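Local coordinates for lectin CEL-IV, C-type (Cucumaria echinata, PDB 3ALU), which binds galactose-containing sugars such as raffinose at a calcium site, as a tetrameric C-type lectin, at residues A[29-38]-A[145-153]. Sequence-based numbering, arbitrary orientation.
Sequences AENACRQFGL and YICQLPCVH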
loop_
_atom_site.group_PDB
_atom_site.type_symbol
_atom_site.label_atom_id
_atom_site.label_comp_id
_atom_site.label_asym_id
_atom_site.label_seq_id
_atom_site.Cartn_x
_atom_site.Cartn_y
_atom_site.Cartn_z
ATOM N N ALA A 29 -1.529 29.192 -3.240
ATOM C CA ALA A 29 -1.122 27.819 -3.590
ATOM C C ALA A 29 -0.922 27.011 -2.342
ATOM O O ALA A 29 -1.463 25.902 -2.212
ATOM C CB ALA A 29 0.158 27.793 -4.518
ATOM N N GLU A 30 -0.180 27.546 -1.371
ATOM C CA GLU A 30 -0.034 26.852 -0.091
ATOM C C GLU A 30 -1.424 26.559 0.547
ATOM O O GLU A 30 -1.694 25.444 0.993
ATOM C CB GLU A 30 0.877 27.654 0.842
ATOM C CG GLU A 30 0.962 27.108 2.270
ATOM C CD GLU A 30 1.634 25.737 2.433
ATOM O OE1 GLU A 30 1.461 25.194 3.531
ATOM O OE2 GLU A 30 2.350 25.222 1.520
ATOM N N ASN A 31 -2.304 27.549 0.556
ATOM C CA ASN A 31 -3.621 27.329 1.156
ATOM C C ASN A 31 -4.428 26.281 0.399
ATOM O O ASN A 31 -5.174 25.510 1.011
ATOM C CB ASN A 31 -4.402 28.649 1.204
ATOM C CG ASN A 31 -5.639 28.558 2.085
ATOM O OD1 ASN A 31 -6.771 28.613 1.596
ATOM N ND2 ASN A 31 -5.423 28.351 3.381
ATOM N N ALA A 32 -4.246 26.213 -0.917
ATOM C CA ALA A 32 -4.916 25.199 -1.750
ATOM C C ALA A 32 -4.451 23.808 -1.285
ATOM O O ALA A 32 -5.265 22.883 -1.088
ATOM C CB ALA A 32 -4.613 25.428 -3.227
ATOM N N CYS A 33 -3.140 23.655 -1.079
ATOM C CA CYS A 33 -2.627 22.369 -0.610
ATOM C C CYS A 33 -3.115 22.016 0.798
ATOM O O CYS A 33 -3.238 20.833 1.125
ATOM C CB CYS A 33 -1.082 22.375 -0.660
ATOM S SG CYS A 33 -0.353 22.601 -2.297
ATOM N N ARG A 34 -3.354 23.027 1.645
ATOM C CA ARG A 34 -3.829 22.808 3.007
ATOM C C ARG A 34 -5.271 22.327 3.072
ATOM O O ARG A 34 -5.734 21.978 4.166
ATOM C CB ARG A 34 -3.678 24.087 3.825
ATOM C CG ARG A 34 -2.228 24.413 4.163
ATOM C CD ARG A 34 -2.166 25.695 4.965
ATOM N NE ARG A 34 -0.762 26.040 5.196
ATOM C CZ ARG A 34 -0.361 27.045 5.955
ATOM N NH1 ARG A 34 -1.270 27.808 6.562
ATOM N NH2 ARG A 34 0.946 27.285 6.105
ATOM N N GLN A 35 -5.959 22.333 1.932
ATOM C CA GLN A 35 -7.360 21.832 1.868
ATOM C C GLN A 35 -7.396 20.320 1.930
ATOM O O GLN A 35 -8.431 19.719 2.252
ATOM C CB GLN A 35 -8.099 22.334 0.621
ATOM C CG GLN A 35 -8.134 23.853 0.480
ATOM C CD GLN A 35 -8.595 24.523 1.760
ATOM O OE1 GLN A 35 -9.721 24.300 2.203
ATOM N NE2 GLN A 35 -7.713 25.322 2.386
ATOM N N PHE A 36 -6.281 19.688 1.579
ATOM C CA PHE A 36 -6.126 18.264 1.764
ATOM C C PHE A 36 -5.653 18.004 3.180
ATOM O O PHE A 36 -4.813 18.734 3.721
ATOM C CB PHE A 36 -5.159 17.677 0.708
ATOM C CG PHE A 36 -5.561 18.044 -0.707
ATOM C CD1 PHE A 36 -6.625 17.403 -1.339
ATOM C CD2 PHE A 36 -4.887 19.060 -1.394
ATOM C CE1 PHE A 36 -7.020 17.755 -2.617
ATOM C CE2 PHE A 36 -5.282 19.444 -2.671
ATOM C CZ PHE A 36 -6.347 18.771 -3.306
ATOM N N GLY A 37 -6.269 17.016 3.824
ATOM C CA GLY A 37 -5.965 16.766 5.227
ATOM C C GLY A 37 -5.669 15.315 5.551
ATOM O O GLY A 37 -5.834 14.403 4.716
ATOM N N LEU A 38 -5.218 15.118 6.784
ATOM C CA LEU A 38 -5.087 13.799 7.383
ATOM C C LEU A 38 -5.879 13.851 8.672
ATOM O O LEU A 38 -5.664 14.725 9.530
ATOM C CB LEU A 38 -3.621 13.509 7.649
ATOM C CG LEU A 38 -2.986 12.124 7.748
ATOM C CD1 LEU A 38 -2.355 11.846 9.098
ATOM C CD2 LEU A 38 -3.756 10.965 7.187
ATOM N N TYR A 145 1.446 24.596 -9.353
ATOM C CA TYR A 145 2.045 24.278 -8.058
ATOM C C TYR A 145 1.906 22.793 -7.811
ATOM O O TYR A 145 0.992 22.148 -8.321
ATOM C CB TYR A 145 1.388 25.117 -6.909
ATOM C CG TYR A 145 -0.136 24.940 -6.803
ATOM C CD1 TYR A 145 -0.975 25.690 -7.622
ATOM C CD2 TYR A 145 -0.696 24.058 -5.882
ATOM C CE1 TYR A 145 -2.377 25.525 -7.552
ATOM C CE2 TYR A 145 -2.095 23.897 -5.790
ATOM C CZ TYR A 145 -2.906 24.642 -6.654
ATOM O OH TYR A 145 -4.293 24.491 -6.623
ATOM N N ILE A 146 2.835 22.234 -7.045
ATOM C CA ILE A 146 2.752 20.844 -6.604
ATOM C C ILE A 146 2.457 20.769 -5.126
ATOM O O ILE A 146 3.154 21.353 -4.288
ATOM C CB ILE A 146 4.059 20.052 -6.884
ATOM C CG1 ILE A 146 4.376 20.020 -8.373
ATOM C CG2 ILE A 146 3.999 18.652 -6.339
ATOM C CD1 ILE A 146 5.872 19.827 -8.636
ATOM N N CYS A 147 1.384 20.049 -4.799
ATOM C CA CYS A 147 1.058 19.711 -3.399
ATOM C C CYS A 147 1.618 18.340 -2.998
ATOM O O CYS A 147 1.748 17.406 -3.858
ATOM C CB CYS A 147 -0.474 19.681 -3.181
ATOM S SG CYS A 147 -1.323 21.242 -3.504
ATOM N N GLN A 148 1.872 18.192 -1.699
ATOM C CA GLN A 148 2.143 16.884 -1.096
ATOM C C GLN A 148 1.067 16.644 -0.034
ATOM O O GLN A 148 0.673 17.562 0.678
ATOM C CB GLN A 148 3.562 16.821 -0.466
ATOM C CG GLN A 148 3.690 17.699 0.733
ATOM C CD GLN A 148 5.089 17.698 1.291
ATOM O OE1 GLN A 148 6.048 17.599 0.538
ATOM N NE2 GLN A 148 5.205 17.849 2.615
ATOM N N LEU A 149 0.574 15.412 0.061
ATOM C CA LEU A 149 -0.310 15.073 1.174
ATOM C C LEU A 149 0.528 15.006 2.438
ATOM O O LEU A 149 1.741 14.874 2.361
ATOM C CB LEU A 149 -1.008 13.729 0.882
ATOM C CG LEU A 149 -2.012 13.833 -0.279
ATOM C CD1 LEU A 149 -2.589 12.454 -0.590
ATOM C CD2 LEU A 149 -3.175 14.783 0.055
ATOM N N PRO A 150 -0.108 15.084 3.631
ATOM C CA PRO A 150 0.616 15.005 4.865
ATOM C C PRO A 150 1.530 13.779 4.871
ATOM O O PRO A 150 1.081 12.670 4.543
ATOM C CB PRO A 150 -0.505 14.886 5.937
ATOM C CG PRO A 150 -1.685 15.476 5.316
ATOM C CD PRO A 150 -1.555 15.292 3.835
ATOM N N CYS A 151 2.803 13.999 5.175
ATOM C CA CYS A 151 3.822 12.954 5.186
ATOM C C CYS A 151 3.900 12.414 6.616
ATOM O O CYS A 151 4.193 13.162 7.553
ATOM C CB CYS A 151 5.180 13.544 4.773
ATOM S SG CYS A 151 6.539 12.342 4.563
ATOM N N VAL A 152 3.595 11.131 6.782
ATOM C CA VAL A 152 3.571 10.546 8.125
ATOM C C VAL A 152 4.130 9.149 8.097
ATOM O O VAL A 152 4.120 8.490 7.067
ATOM C CB VAL A 152 2.147 10.487 8.702
ATOM C CG1 VAL A 152 1.600 11.906 8.874
ATOM C CG2 VAL A 152 1.213 9.660 7.799
ATOM N N HIS A 153 4.642 8.709 9.234
ATOM C CA HIS A 153 5.135 7.355 9.367
ATOM C C HIS A 153 4.819 6.833 10.774
ATOM O O HIS A 153 4.634 7.606 11.728
ATOM C CB HIS A 153 6.647 7.289 9.076
ATOM C CG HIS A 153 7.484 8.028 10.068
ATOM N ND1 HIS A 153 7.523 9.405 10.132
ATOM C CD2 HIS A 153 8.319 7.586 11.038
ATOM C CE1 HIS A 153 8.342 9.778 11.099
ATOM N NE2 HIS A 153 8.835 8.694 11.666
#
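The phenol ring of Tyr145, at the start of the 145-153 segment, packs against Ala29 and Ala32 of helix 26-33. The methyl of Ala29 lies over one face of the ring, its CB 4.1 Å from the ring centroid, while Ala32 CB meets the hydroxyl end, 3.5 Å from Tyr145 OH. Cys33 SG sits at the ring edge, 3.9 Å from Tyr145 CD2, as a sulfur-aromatic contact. Tyr145 CG stands between its own backbone N and carbonyl carbon (chi1 57°), which brings the ring up against the helix; its hydroxyl is hydrogen-bonded to Asn22 OD1.

Two residues on, Cys147 forms a disulfide with Cys33, a left-handed bridge with a chi3 of -81°. The two CA atoms are 5.3 Å apart. No hydrogen bond joins the segments; beside the disulfide they are held by side-chain packing, including the CH-pi and sulfur-aromatic contacts at Tyr145. Leu149 follows, with CD2 3.6 Å from Phe36 CB at the base of the aromatic side chain, whose ring also meets Trp9 edge-to-face. The CB-CG side of Pro150 then crosses Leu38 at an angle, Pro150 CG being 3.6 Å from Leu38 CB. Next, Cys151 is disulfide-bonded to Cys41 of a second subunit. Beyond it, Val152 CG1 and Leu38 CD1 approach tip to tip, 4.0 Å apart, near the boundary with that subunit, where residues of both segments join an antiparallel ladder with one of its strands. Away from the sugar site, the Cys33-Cys147 bridge, which ties helix 26-33 to strand 143-148, is a hallmark of the C-type lectin fold.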